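Local coordinates for protein lipoteichoic acid primase (Listeria monocytogenes, PDB 4UOP) that belongs to the sulfatase family and forms an extracellular catalytic domain of the alkaline phosphatase-like alpha/beta fold, with a magnesium ion bound in the crystal, at residues 35-40 and 422-427; 41-46 and 367-372; 116-121 and 356-361; 310-315 and 386-391. All coordinates share one frame; numbering follows the deposited sequence.

Interaction 1 (35-40 and 422-427)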
loop_
_atom_site.group_PDB
_atom_site.type_symbol
_atom_site.label_atom_id
_atom_site.label_comp_id
_atom_site.label_asym_id
_atom_site.label_seq_id
_atom_site.Cartn_x
_atom_site.Cartn_y
_atom_site.Cartn_z
ATOM N N LYS B 35 7.437 -7.970 27.451
ATOM C CA LYS B 35 8.541 -8.909 27.581
ATOM C C LYS B 35 8.604 -9.850 26.385
ATOM O O LYS B 35 9.674 -10.078 25.828
ATOM C CB LYS B 35 8.370 -9.723 28.882
ATOM C CG LYS B 35 9.482 -10.708 29.194
ATOM C CD LYS B 35 10.820 -10.018 29.412
ATOM C CE LYS B 35 11.757 -10.875 30.261
ATOM N NZ LYS B 35 11.840 -12.281 29.773
ATOM N N ASN B 36 7.457 -10.402 26.001
ATOM C CA ASN B 36 7.382 -11.311 24.862
ATOM C C ASN B 36 7.892 -10.658 23.588
ATOM O O ASN B 36 8.670 -11.255 22.850
ATOM C CB ASN B 36 5.944 -11.762 24.616
ATOM C CG ASN B 36 5.419 -12.659 25.709
ATOM O OD1 ASN B 36 6.184 -13.200 26.505
ATOM N ND2 ASN B 36 4.104 -12.814 25.761
ATOM N N VAL B 37 7.440 -9.434 23.345
ATOM C CA VAL B 37 7.837 -8.684 22.147
ATOM C C VAL B 37 9.342 -8.489 22.137
ATOM O O VAL B 37 9.997 -8.768 21.139
ATOM C CB VAL B 37 7.101 -7.334 22.067
ATOM C CG1 VAL B 37 7.764 -6.391 21.064
ATOM C CG2 VAL B 37 5.646 -7.568 21.707
ATOM N N ASN B 38 9.898 -8.041 23.257
ATOM C CA ASN B 38 11.346 -7.847 23.357
ATOM C C ASN B 38 12.118 -9.143 23.121
ATOM O O ASN B 38 13.133 -9.137 22.443
ATOM C CB ASN B 38 11.731 -7.227 24.710
ATOM C CG ASN B 38 11.174 -5.819 24.897
ATOM O OD1 ASN B 38 10.744 -5.162 23.946
ATOM N ND2 ASN B 38 11.183 -5.354 26.125
ATOM N N ASP B 39 11.640 -10.253 23.694
ATOM C CA ASP B 39 12.263 -11.564 23.487
ATOM C C ASP B 39 12.226 -12.002 22.026
ATOM O O ASP B 39 13.203 -12.545 21.517
ATOM C CB ASP B 39 11.573 -12.640 24.351
ATOM C CG ASP B 39 11.875 -12.494 25.837
ATOM O OD1 ASP B 39 12.854 -11.803 26.207
ATOM O OD2 ASP B 39 11.127 -13.091 26.649
ATOM N N ILE B 40 11.101 -11.777 21.354
ATOM C CA ILE B 40 10.985 -12.086 19.926
ATOM C C ILE B 40 12.012 -11.294 19.098
ATOM O O ILE B 40 12.681 -11.861 18.234
ATOM C CB ILE B 40 9.554 -11.832 19.404
ATOM C CG1 ILE B 40 8.589 -12.871 19.996
ATOM C CG2 ILE B 40 9.512 -11.891 17.881
ATOM C CD1 ILE B 40 7.131 -12.494 19.869
ATOM N N ARG B 422 9.582 -11.253 10.694
ATOM C CA ARG B 422 8.235 -11.595 10.273
ATOM C C ARG B 422 7.301 -11.728 11.475
ATOM O O ARG B 422 6.167 -11.280 11.423
ATOM C CB ARG B 422 8.226 -12.872 9.419
ATOM C CG ARG B 422 8.918 -12.689 8.069
ATOM C CD ARG B 422 8.342 -13.594 6.994
ATOM N NE ARG B 422 8.401 -15.002 7.362
ATOM C CZ ARG B 422 8.092 -16.010 6.543
ATOM N NH1 ARG B 422 7.704 -15.776 5.291
ATOM N NH2 ARG B 422 8.185 -17.261 6.978
ATOM N N LYS B 423 7.784 -12.339 12.550
ATOM C CA LYS B 423 6.954 -12.551 13.734
ATOM C C LYS B 423 6.627 -11.216 14.421
ATOM O O LYS B 423 5.497 -10.988 14.855
ATOM C CB LYS B 423 7.659 -13.498 14.708
ATOM C CG LYS B 423 6.746 -14.036 15.792
ATOM C CD LYS B 423 7.382 -15.228 16.490
ATOM C CE LYS B 423 6.581 -15.656 17.709
ATOM N NZ LYS B 423 7.261 -16.763 18.453
ATOM N N LEU B 424 7.612 -10.327 14.483
ATOM C CA LEU B 424 7.404 -8.976 15.021
ATOM C C LEU B 424 6.335 -8.193 14.273
ATOM O O LEU B 424 5.496 -7.535 14.894
ATOM C CB LEU B 424 8.688 -8.154 14.975
ATOM C CG LEU B 424 9.726 -8.370 16.059
ATOM C CD1 LEU B 424 10.878 -7.415 15.806
ATOM C CD2 LEU B 424 9.145 -8.159 17.448
ATOM N N LEU B 425 6.366 -8.260 12.943
ATOM C CA LEU B 425 5.352 -7.593 12.130
ATOM C C LEU B 425 3.953 -8.170 12.391
ATOM O O LEU B 425 2.983 -7.421 12.528
ATOM C CB LEU B 425 5.694 -7.688 10.643
ATOM C CG LEU B 425 6.963 -6.990 10.159
ATOM C CD1 LEU B 425 7.091 -7.177 8.656
ATOM C CD2 LEU B 425 6.991 -5.509 10.513
ATOM N N GLN B 426 3.853 -9.494 12.490
ATOM C CA GLN B 426 2.585 -10.143 12.834
ATOM C C GLN B 426 2.053 -9.670 14.181
ATOM O O GLN B 426 0.886 -9.300 14.309
ATOM C CB GLN B 426 2.753 -11.665 12.880
ATOM C CG GLN B 426 2.940 -12.320 11.526
ATOM C CD GLN B 426 3.473 -13.747 11.633
ATOM O OE1 GLN B 426 3.267 -14.433 12.644
ATOM N NE2 GLN B 426 4.155 -14.202 10.585
ATOM N N TYR B 427 2.916 -9.713 15.187
ATOM C CA TYR B 427 2.555 -9.284 16.529
ATOM C C TYR B 427 2.154 -7.808 16.582
ATOM O O TYR B 427 1.158 -7.464 17.197
ATOM C CB TYR B 427 3.691 -9.549 17.507
ATOM C CG TYR B 427 3.656 -10.933 18.125
ATOM C CD1 TYR B 427 3.566 -12.074 17.332
ATOM C CD2 TYR B 427 3.723 -11.097 19.509
ATOM C CE1 TYR B 427 3.534 -13.346 17.900
ATOM C CE2 TYR B 427 3.701 -12.362 20.084
ATOM C CZ TYR B 427 3.606 -13.484 19.278
ATOM O OH TYR B 427 3.582 -14.740 19.858
#
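Ile40 and Leu424 bring two nearly antiparallel helix segments together: the axes of 35-40 and 422-427 approach to 10.1 Å at 155° between their N-to-C directions, and the CA atoms of these two residues lie 6.8 Å apart. Ile40 carries the contact by sending its two branches to different partners. CG1 lies anti to the carbonyl carbon (chi1 -69°), and the extended bond beyond it delivers CD1 onto one face of the Tyr427 ring. This is a CH-pi contact, with Ile40 CD1 3.7 Å from the centroid of the Tyr427 ring and displaced toward its rim, where CE2 is the nearest ring atom. The methyl thus stands over the face, 22° off the ring normal. The other branch turns to the leucine: Ile40 CG2 lies 3.8 Å from Leu424 CD2, the two side chains running alongside in opposite senses. Leu424 CD2 also lies 3.8 Å from the carbonyl O of Val37, one turn before Ile40 in the first helix. Across the outer side runs Lys423, extended from CG onward, with its CE 3.9 Å from Ile40 CD1. Its aliphatic carbons thus border the isoleucine while the chain leads on to the ammonium group. The contact joins the N-terminal helix 34-41 to the long C-terminal helix 412-433, and no hydrogen bond or salt bridge crosses it. Between the two segments the cohesion is therefore apolar, apart from the CH-pi contact of Ile40 with Tyr427.

Interaction 2 (41-46 and 367-372); sequences KGVSVK and SNNYVP
Asn368 OD1 is gripped from two directions: by the backbone N of Ser44, 3.3 Å away, and by water 1, which donates to it at 3.1 Å. The Ser44 N-H comes in the plane of the amide carbonyl, onto a lone pair. The same water donates to Ser44 O and accepts from Ser367 N, both at 2.8 Å, and so bridges two backbones whose own polar atoms stand too far apart to bond directly. These bonds tie the loop that follows the N-terminal helix 34-41, where Gly42, the first residue past the helix, has a positive phi, to the lead-in of strand 371-373, an edge strand, within this chain, of the five-stranded antiparallel sheet. The two chains run in nearly opposite directions here. Asn368 CG sits between its own backbone N and carbonyl carbon (chi1 57°), a rotation that swings the amide over to Val43, whose CG1 lies 3.3 Å from Asn368 OD1. Lys41, fully extended and largely buried, passes the Tyr370 ring toward Asn369. Its ammonium group is held mainly by Thr361 OG1 and Phe359 O, and adds at most a weak bond to Asn369 OD1; the amide nitrogen of Asn369 is in turn taken up by Val335 O. Val43 CG2 rests obliquely by the Tyr370 ring, 3.7 Å from CE1. Helix 412-433 also packs on the tyrosine, through Ala420 and Ser421. The last turn of the N-terminal helix is fastened by Tyr370 OH, which donates to Lys41 O at 2.6 Å, in the carbonyl plane on a lone pair (C=O...O angle 124°).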
loop_
_atom_site.group_PDB
_atom_site.type_symbol
_atom_site.label_atom_id
_atom_site.label_comp_id
_atom_site.label_asym_id
_atom_site.label_seq_id
_atom_site.Cartn_x
_atom_site.Cartn_y
_atom_site.Cartn_z
ATOM N N LYS B 41 12.157 -9.999 19.384
ATOM C CA LYS B 41 13.119 -9.167 18.655
ATOM C C LYS B 41 14.547 -9.650 18.890
ATOM O O LYS B 41 15.362 -9.653 17.982
ATOM C CB LYS B 41 12.988 -7.690 19.039
ATOM C CG LYS B 41 13.790 -6.770 18.112
ATOM C CD LYS B 41 13.429 -5.313 18.305
ATOM C CE LYS B 41 14.067 -4.418 17.238
ATOM N NZ LYS B 41 13.761 -2.978 17.513
ATOM N N GLY B 42 14.834 -10.078 20.114
ATOM C CA GLY B 42 16.101 -10.701 20.425
ATOM C C GLY B 42 17.288 -9.764 20.452
ATOM O O GLY B 42 18.410 -10.213 20.313
ATOM N N VAL B 43 17.053 -8.462 20.615
ATOM C CA VAL B 43 18.155 -7.511 20.717
ATOM C C VAL B 43 18.484 -7.336 22.193
ATOM O O VAL B 43 17.592 -7.133 23.001
ATOM C CB VAL B 43 17.796 -6.147 20.091
ATOM C CG1 VAL B 43 18.882 -5.131 20.371
ATOM C CG2 VAL B 43 17.598 -6.308 18.597
ATOM N N SER B 44 19.763 -7.415 22.537
ATOM C CA SER B 44 20.169 -7.367 23.928
ATOM C C SER B 44 20.258 -5.900 24.366
ATOM O O SER B 44 21.007 -5.120 23.774
ATOM C CB SER B 44 21.510 -8.089 24.104
ATOM O OG SER B 44 21.925 -8.063 25.456
ATOM N N VAL B 45 19.496 -5.541 25.399
ATOM C CA VAL B 45 19.474 -4.175 25.928
ATOM C C VAL B 45 19.964 -4.180 27.370
ATOM O O VAL B 45 19.511 -4.979 28.164
ATOM C CB VAL B 45 18.053 -3.580 25.876
ATOM C CG1 VAL B 45 18.052 -2.101 26.257
ATOM C CG2 VAL B 45 17.462 -3.763 24.491
ATOM N N LYS B 46 20.872 -3.277 27.708
ATOM C CA LYS B 46 21.446 -3.247 29.060
ATOM C C LYS B 46 20.366 -3.115 30.130
ATOM O O LYS B 46 19.529 -2.228 30.050
ATOM C CB LYS B 46 22.436 -2.095 29.189
ATOM C CG LYS B 46 23.643 -2.207 28.279
ATOM C CD LYS B 46 24.671 -1.119 28.565
ATOM C CE LYS B 46 25.286 -1.272 29.946
ATOM N NZ LYS B 46 26.579 -0.540 30.059
ATOM N N SER B 367 23.669 -2.941 21.071
ATOM C CA SER B 367 24.692 -2.892 20.038
ATOM C C SER B 367 24.372 -3.738 18.828
ATOM O O SER B 367 25.083 -3.631 17.838
ATOM C CB SER B 367 26.055 -3.296 20.600
ATOM O OG SER B 367 26.604 -2.220 21.341
ATOM N N ASN B 368 23.311 -4.538 18.889
ATOM C CA ASN B 368 22.968 -5.459 17.815
ATOM C C ASN B 368 21.551 -5.216 17.297
ATOM O O ASN B 368 20.877 -6.133 16.849
ATOM C CB ASN B 368 23.147 -6.925 18.275
ATOM C CG ASN B 368 22.334 -7.267 19.521
ATOM O OD1 ASN B 368 21.902 -6.384 20.268
ATOM N ND2 ASN B 368 22.150 -8.565 19.770
ATOM N N ASN B 369 21.094 -3.968 17.355
ATOM C CA ASN B 369 19.749 -3.645 16.878
ATOM C C ASN B 369 19.639 -3.871 15.367
ATOM O O ASN B 369 20.642 -3.871 14.654
ATOM C CB ASN B 369 19.379 -2.213 17.261
ATOM C CG ASN B 369 17.911 -1.904 17.050
ATOM O OD1 ASN B 369 17.044 -2.757 17.227
ATOM N ND2 ASN B 369 17.628 -0.667 16.682
ATOM N N TYR B 370 18.429 -4.150 14.901
ATOM C CA TYR B 370 18.168 -4.244 13.474
ATOM C C TYR B 370 16.792 -3.676 13.194
ATOM O O TYR B 370 16.003 -3.491 14.108
ATOM C CB TYR B 370 18.293 -5.691 12.981
ATOM C CG TYR B 370 17.336 -6.651 13.625
ATOM C CD1 TYR B 370 17.635 -7.231 14.852
ATOM C CD2 TYR B 370 16.140 -6.984 13.013
ATOM C CE1 TYR B 370 16.760 -8.092 15.458
ATOM C CE2 TYR B 370 15.258 -7.867 13.617
ATOM C CZ TYR B 370 15.584 -8.418 14.835
ATOM O OH TYR B 370 14.726 -9.297 15.447
ATOM N N VAL B 371 16.521 -3.375 11.934
ATOM C CA VAL B 371 15.295 -2.685 11.561
ATOM C C VAL B 371 14.543 -3.445 10.477
ATOM O O VAL B 371 14.967 -3.430 9.309
ATOM C CB VAL B 371 15.600 -1.258 11.047
ATOM C CG1 VAL B 371 14.311 -0.517 10.802
ATOM C CG2 VAL B 371 16.471 -0.503 12.043
ATOM N N PRO B 372 13.425 -4.111 10.848
ATOM C CA PRO B 372 12.540 -4.720 9.862
ATOM C C PRO B 372 11.914 -3.690 8.914
ATOM O O PRO B 372 11.594 -2.582 9.346
ATOM C CB PRO B 372 11.459 -5.375 10.722
ATOM C CG PRO B 372 12.125 -5.619 12.027
ATOM C CD PRO B 372 12.994 -4.422 12.223
HETATM O O HOH W 1 23.553 -5.224 22.623
#

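Interaction 3 (116-121 and 356-361)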
loop_
_atom_site.group_PDB
_atom_site.type_symbol
_atom_site.label_atom_id
_atom_site.label_comp_id
_atom_site.label_asym_id
_atom_site.label_seq_id
_atom_site.Cartn_x
_atom_site.Cartn_y
_atom_site.Cartn_z
ATOM N N TYR B 116 5.551 7.957 17.302
ATOM C CA TYR B 116 4.679 8.136 18.466
ATOM C C TYR B 116 4.350 6.810 19.180
ATOM O O TYR B 116 4.215 6.804 20.401
ATOM C CB TYR B 116 3.364 8.824 18.105
ATOM C CG TYR B 116 3.489 10.141 17.366
ATOM C CD1 TYR B 116 4.570 10.971 17.555
ATOM C CD2 TYR B 116 2.495 10.551 16.483
ATOM C CE1 TYR B 116 4.675 12.169 16.862
ATOM C CE2 TYR B 116 2.590 11.736 15.790
ATOM C CZ TYR B 116 3.684 12.539 15.974
ATOM O OH TYR B 116 3.791 13.721 15.265
ATOM N N THR B 117 4.185 5.733 18.411
ATOM C CA THR B 117 3.635 4.478 18.936
ATOM C C THR B 117 4.673 3.393 19.195
ATOM O O THR B 117 4.387 2.455 19.951
ATOM C CB THR B 117 2.549 3.855 18.011
ATOM O OG1 THR B 117 3.140 3.335 16.808
ATOM C CG2 THR B 117 1.483 4.865 17.672
ATOM N N SER B 118 5.849 3.487 18.561
ATOM C CA SER B 118 6.821 2.400 18.564
ATOM C C SER B 118 6.182 1.075 18.122
ATOM O O SER B 118 6.472 0.011 18.681
ATOM C CB SER B 118 7.479 2.266 19.949
ATOM O OG SER B 118 8.731 1.617 19.865
ATOM N N THR B 119 5.266 1.156 17.168
ATOM C CA THR B 119 4.716 -0.030 16.501
ATOM C C THR B 119 4.912 0.192 15.007
ATOM O O THR B 119 5.084 1.336 14.562
ATOM C CB THR B 119 3.213 -0.257 16.806
ATOM O OG1 THR B 119 2.411 0.771 16.209
ATOM C CG2 THR B 119 2.953 -0.285 18.273
ATOM N N PHE B 120 4.871 -0.894 14.240
ATOM C CA PHE B 120 5.117 -0.824 12.801
ATOM C C PHE B 120 3.922 -0.271 12.042
ATOM O O PHE B 120 2.768 -0.545 12.383
ATOM C CB PHE B 120 5.499 -2.205 12.257
ATOM C CG PHE B 120 6.841 -2.677 12.717
ATOM C CD1 PHE B 120 7.989 -2.253 12.081
ATOM C CD2 PHE B 120 6.954 -3.539 13.806
ATOM C CE1 PHE B 120 9.234 -2.683 12.508
ATOM C CE2 PHE B 120 8.198 -3.972 14.246
ATOM C CZ PHE B 120 9.344 -3.548 13.595
ATOM N N PRO B 121 4.186 0.512 10.989
ATOM C CA PRO B 121 3.082 0.864 10.113
ATOM C C PRO B 121 2.587 -0.394 9.424
ATOM O O PRO B 121 3.316 -1.383 9.353
ATOM C CB PRO B 121 3.703 1.841 9.120
ATOM C CG PRO B 121 5.148 1.546 9.149
ATOM C CD PRO B 121 5.479 1.014 10.507
ATOM N N GLN B 356 4.171 -1.161 28.920
ATOM C CA GLN B 356 3.839 -0.661 27.601
ATOM C C GLN B 356 4.638 -1.414 26.541
ATOM O O GLN B 356 5.865 -1.515 26.615
ATOM C CB GLN B 356 4.078 0.841 27.495
ATOM C CG GLN B 356 3.756 1.380 26.108
ATOM C CD GLN B 356 3.438 2.855 26.092
ATOM O OE1 GLN B 356 3.178 3.456 27.122
ATOM N NE2 GLN B 356 3.443 3.442 24.906
ATOM N N ILE B 357 3.919 -1.947 25.563
ATOM C CA ILE B 357 4.528 -2.709 24.488
ATOM C C ILE B 357 5.226 -1.723 23.539
ATOM O O ILE B 357 4.631 -0.721 23.133
ATOM C CB ILE B 357 3.474 -3.560 23.765
ATOM C CG1 ILE B 357 3.060 -4.727 24.677
ATOM C CG2 ILE B 357 4.018 -4.100 22.454
ATOM C CD1 ILE B 357 1.706 -5.317 24.364
ATOM N N MET B 358 6.501 -1.968 23.274
ATOM C CA MET B 358 7.284 -1.171 22.316
ATOM C C MET B 358 8.024 -2.145 21.409
ATOM O O MET B 358 8.718 -3.046 21.891
ATOM C CB MET B 358 8.273 -0.244 23.043
ATOM C CG MET B 358 7.631 0.890 23.865
ATOM S SD MET B 358 8.853 2.051 24.530
ATOM C CE MET B 358 9.854 0.989 25.591
ATOM N N PHE B 359 7.877 -1.975 20.095
ATOM C CA PHE B 359 8.583 -2.822 19.142
ATOM C C PHE B 359 9.957 -2.263 18.824
ATOM O O PHE B 359 10.806 -2.968 18.304
ATOM C CB PHE B 359 7.754 -3.018 17.883
ATOM C CG PHE B 359 6.561 -3.884 18.114
ATOM C CD1 PHE B 359 5.412 -3.362 18.687
ATOM C CD2 PHE B 359 6.621 -5.245 17.853
ATOM C CE1 PHE B 359 4.319 -4.182 18.950
ATOM C CE2 PHE B 359 5.531 -6.068 18.112
ATOM C CZ PHE B 359 4.384 -5.534 18.664
ATOM N N GLY B 360 10.169 -0.997 19.152
ATOM C CA GLY B 360 11.493 -0.391 19.047
ATOM C C GLY B 360 12.362 -0.728 20.228
ATOM O O GLY B 360 11.887 -1.309 21.219
ATOM N N THR B 361 13.627 -0.338 20.125
ATOM C CA THR B 361 14.662 -0.602 21.104
ATOM C C THR B 361 15.415 0.694 21.439
ATOM O O THR B 361 15.611 1.552 20.579
ATOM C CB THR B 361 15.656 -1.639 20.531
ATOM O OG1 THR B 361 14.935 -2.818 20.147
ATOM C CG2 THR B 361 16.731 -2.007 21.524
HETATM O O HOH W 2 4.005 1.808 22.531
#
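The exit of helix 107-117 is bound to the loop 356-361 through Ser118, the first residue past the helix, which meets Phe359 and Gly360. Two hydrogen bonds from consecutive backbone nitrogens reach it. Phe359 N donates to Ser118 O at 2.8 Å, nearly along the C=O axis, and Gly360 N donates to Ser118 OG at 3.1 Å, a more bent bond (144°). OG is placed there by chi1 -157°, anti to the serine N, and it also bonds Ile339 O, so the buried hydroxyl links three parts of the chain. The absence of a side chain on Gly360 leaves room for this close approach. Ser118 itself has a positive phi, and the chain then turns sharply out of the helix. An ST turn shapes this exit: Thr117 OG1 accepts from Thr119 N at 3.1 Å and from Thr119 OG1 as well. Helix 107-117 carries the magnesium ligand Thr108 near its start; this contact lies at the other end. Beside these bonds, Phe120 CE2 comes obliquely to within 3.8 Å of Phe359 CB, while Thr119 CG2 approaches Phe359 CD1 at 4.0 Å. Water 2 joins Thr117 O and Ile357 O, and accepts from Gln356 NE2 at 2.9 Å.

Interaction 4 (310-315 and 386-391)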
loop_
_atom_site.group_PDB
_atom_site.type_symbol
_atom_site.label_atom_id
_atom_site.label_comp_id
_atom_site.label_asym_id
_atom_site.label_seq_id
_atom_site.Cartn_x
_atom_site.Cartn_y
_atom_site.Cartn_z
ATOM N N GLU B 310 21.078 -1.701 -1.991
ATOM C CA GLU B 310 19.846 -0.941 -2.142
ATOM C C GLU B 310 18.651 -1.828 -1.799
ATOM O O GLU B 310 18.667 -3.027 -2.062
ATOM C CB GLU B 310 19.721 -0.290 -3.534
ATOM C CG GLU B 310 20.737 0.830 -3.813
ATOM C CD GLU B 310 20.407 2.233 -3.241
ATOM O OE1 GLU B 310 19.632 2.411 -2.241
ATOM O OE2 GLU B 310 20.973 3.210 -3.819
ATOM N N PRO B 311 17.611 -1.242 -1.183
ATOM C CA PRO B 311 17.444 0.202 -0.967
ATOM C C PRO B 311 18.046 0.754 0.325
ATOM O O PRO B 311 17.708 1.876 0.718
ATOM C CB PRO B 311 15.934 0.353 -0.954
ATOM C CG PRO B 311 15.480 -0.895 -0.283
ATOM C CD PRO B 311 16.406 -1.979 -0.774
ATOM N N ALA B 312 18.942 -0.006 0.961
ATOM C CA ALA B 312 19.524 0.384 2.225
ATOM C C ALA B 312 20.103 1.783 2.186
ATOM O O ALA B 312 19.841 2.576 3.090
ATOM C CB ALA B 312 20.601 -0.612 2.665
ATOM N N ASP B 313 20.879 2.108 1.159
ATOM C CA ASP B 313 21.552 3.398 1.167
ATOM C C ASP B 313 20.558 4.553 1.193
ATOM O O ASP B 313 20.735 5.467 1.976
ATOM C CB ASP B 313 22.490 3.605 -0.008
ATOM C CG ASP B 313 23.458 4.748 0.241
ATOM O OD1 ASP B 313 24.070 4.800 1.339
ATOM O OD2 ASP B 313 23.601 5.619 -0.644
ATOM N N ASP B 314 19.534 4.505 0.335
ATOM C CA ASP B 314 18.522 5.569 0.265
ATOM C C ASP B 314 17.612 5.630 1.471
ATOM O O ASP B 314 17.141 6.696 1.837
ATOM C CB ASP B 314 17.636 5.406 -0.980
ATOM C CG ASP B 314 18.337 5.826 -2.268
ATOM O OD1 ASP B 314 19.348 6.551 -2.227
ATOM O OD2 ASP B 314 17.827 5.454 -3.329
ATOM N N TYR B 315 17.396 4.496 2.128
ATOM C CA TYR B 315 16.501 4.473 3.273
ATOM C C TYR B 315 17.104 5.115 4.522
ATOM O O TYR B 315 16.424 5.283 5.521
ATOM C CB TYR B 315 16.055 3.036 3.560
ATOM C CG TYR B 315 14.922 2.547 2.686
ATOM C CD1 TYR B 315 14.762 3.008 1.388
ATOM C CD2 TYR B 315 14.034 1.589 3.143
ATOM C CE1 TYR B 315 13.740 2.543 0.573
ATOM C CE2 TYR B 315 13.015 1.107 2.333
ATOM C CZ TYR B 315 12.878 1.588 1.046
ATOM O OH TYR B 315 11.884 1.131 0.210
ATOM N N SER B 386 25.677 -3.996 9.627
ATOM C CA SER B 386 26.652 -4.423 8.635
ATOM C C SER B 386 26.082 -5.042 7.369
ATOM O O SER B 386 26.822 -5.217 6.403
ATOM C CB SER B 386 27.623 -5.408 9.285
ATOM O OG SER B 386 26.944 -6.610 9.590
ATOM N N TYR B 387 24.796 -5.391 7.345
ATOM C CA TYR B 387 24.214 -5.989 6.141
ATOM C C TYR B 387 22.699 -5.836 6.087
ATOM O O TYR B 387 22.066 -5.543 7.101
ATOM C CB TYR B 387 24.595 -7.463 6.028
ATOM C CG TYR B 387 23.851 -8.381 6.978
ATOM C CD1 TYR B 387 24.338 -8.646 8.240
ATOM C CD2 TYR B 387 22.653 -8.966 6.599
ATOM C CE1 TYR B 387 23.646 -9.464 9.121
ATOM C CE2 TYR B 387 21.955 -9.790 7.470
ATOM C CZ TYR B 387 22.462 -10.032 8.723
ATOM O OH TYR B 387 21.782 -10.857 9.590
ATOM N N MET B 388 22.141 -6.001 4.892
ATOM C CA MET B 388 20.701 -6.068 4.696
ATOM C C MET B 388 20.315 -7.444 4.178
ATOM O O MET B 388 21.080 -8.075 3.447
ATOM C CB MET B 388 20.203 -4.978 3.734
ATOM C CG MET B 388 20.587 -5.065 2.275
ATOM S SD MET B 388 19.413 -4.128 1.243
ATOM C CE MET B 388 18.033 -5.236 1.171
ATOM N N TYR B 389 19.158 -7.926 4.607
ATOM C CA TYR B 389 18.603 -9.156 4.085
ATOM C C TYR B 389 17.259 -8.886 3.427
ATOM O O TYR B 389 16.457 -8.113 3.938
ATOM C CB TYR B 389 18.434 -10.221 5.175
ATOM C CG TYR B 389 17.726 -11.407 4.609
ATOM C CD1 TYR B 389 18.392 -12.294 3.784
ATOM C CD2 TYR B 389 16.366 -11.596 4.820
ATOM C CE1 TYR B 389 17.741 -13.372 3.216
ATOM C CE2 TYR B 389 15.699 -12.675 4.253
ATOM C CZ TYR B 389 16.396 -13.558 3.451
ATOM O OH TYR B 389 15.750 -14.623 2.862
ATOM N N GLN B 390 17.025 -9.535 2.288
ATOM C CA GLN B 390 15.735 -9.471 1.603
ATOM C C GLN B 390 15.367 -10.865 1.096
ATOM O O GLN B 390 16.144 -11.479 0.368
ATOM C CB GLN B 390 15.822 -8.491 0.436
ATOM C CG GLN B 390 14.503 -8.187 -0.250
ATOM C CD GLN B 390 14.661 -7.242 -1.436
ATOM O OE1 GLN B 390 13.955 -7.370 -2.447
ATOM N NE2 GLN B 390 15.588 -6.301 -1.326
ATOM N N PRO B 391 14.191 -11.376 1.489
ATOM C CA PRO B 391 13.783 -12.679 0.955
ATOM C C PRO B 391 13.271 -12.568 -0.464
ATOM O O PRO B 391 13.076 -11.453 -0.978
ATOM C CB PRO B 391 12.657 -13.095 1.894
ATOM C CG PRO B 391 12.050 -11.801 2.323
ATOM C CD PRO B 391 13.197 -10.831 2.425
#
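Met388 points its side chain at the turn 310-315 and meets it with its sulfur and terminal methyl. Its CG sits between the backbone N and the carbonyl carbon (chi1 68°), and from there SD comes to lie 3.6 Å from the carbonyl O of Glu310 and 4.0 Å from Ala312 CB, so that it sits against one backbone oxygen and one methyl. The chain bends at its last torsion (chi3 -78°), which turns CE aside toward Pro311; the two side chains cross at about a right angle, with Met388 CE 4.1 Å from Pro311 CD. Pro311 follows a cis peptide bond, which puts Glu310 O and Pro311 CD on the same side, both against the Met388 thioether. Met388 is part of strand 387-390, the middle strand of the five-stranded antiparallel sheet, a sheet separate from the mixed one of this sulfatase-family domain. Met388 and Gln390 look toward the turn, whereas Tyr387 and Tyr389 lie on the other face, against Val414 of helix 412-433. Gln390 makes only a loose approach, its NE2 4.4 Å from Pro311 CD, and it also packs on Phe189 of the second subunit. Met377 touches Pro311, Met388 and Gln390. Within the turn, Pro311 CG stands 3.8 Å above the plane of the Tyr315 ring, displaced toward its rim, and Asp314 N makes a weak bond of 3.3 Å to Glu310 OE1.

Overall arrangement
Interactions 1, 2 and 3 cluster on one side of the chain's centre, their own centres 11 to 13 Å apart. Lys41 NZ lies 2.9 Å from Thr361 OG1 and 3.1 Å from Phe359 O, linking interactions 2 and 3, while Leu424 CD1 packs 3.8 Å from Lys41 CG and Leu424 O meets the Phe359 ring. Along the chain, interaction 3 is nested within interaction 2, and both within interaction 1. Interaction 4 is also nested in interaction 1, but its segments alternate with those of 2 and 3; its centre is about 17 Å from that of interaction 2, and both reach the five-stranded sheet. Segment 116-121 begins at the end of helix 107-117, whose Thr108 binds magnesium with Glu66, Asp284 and His285.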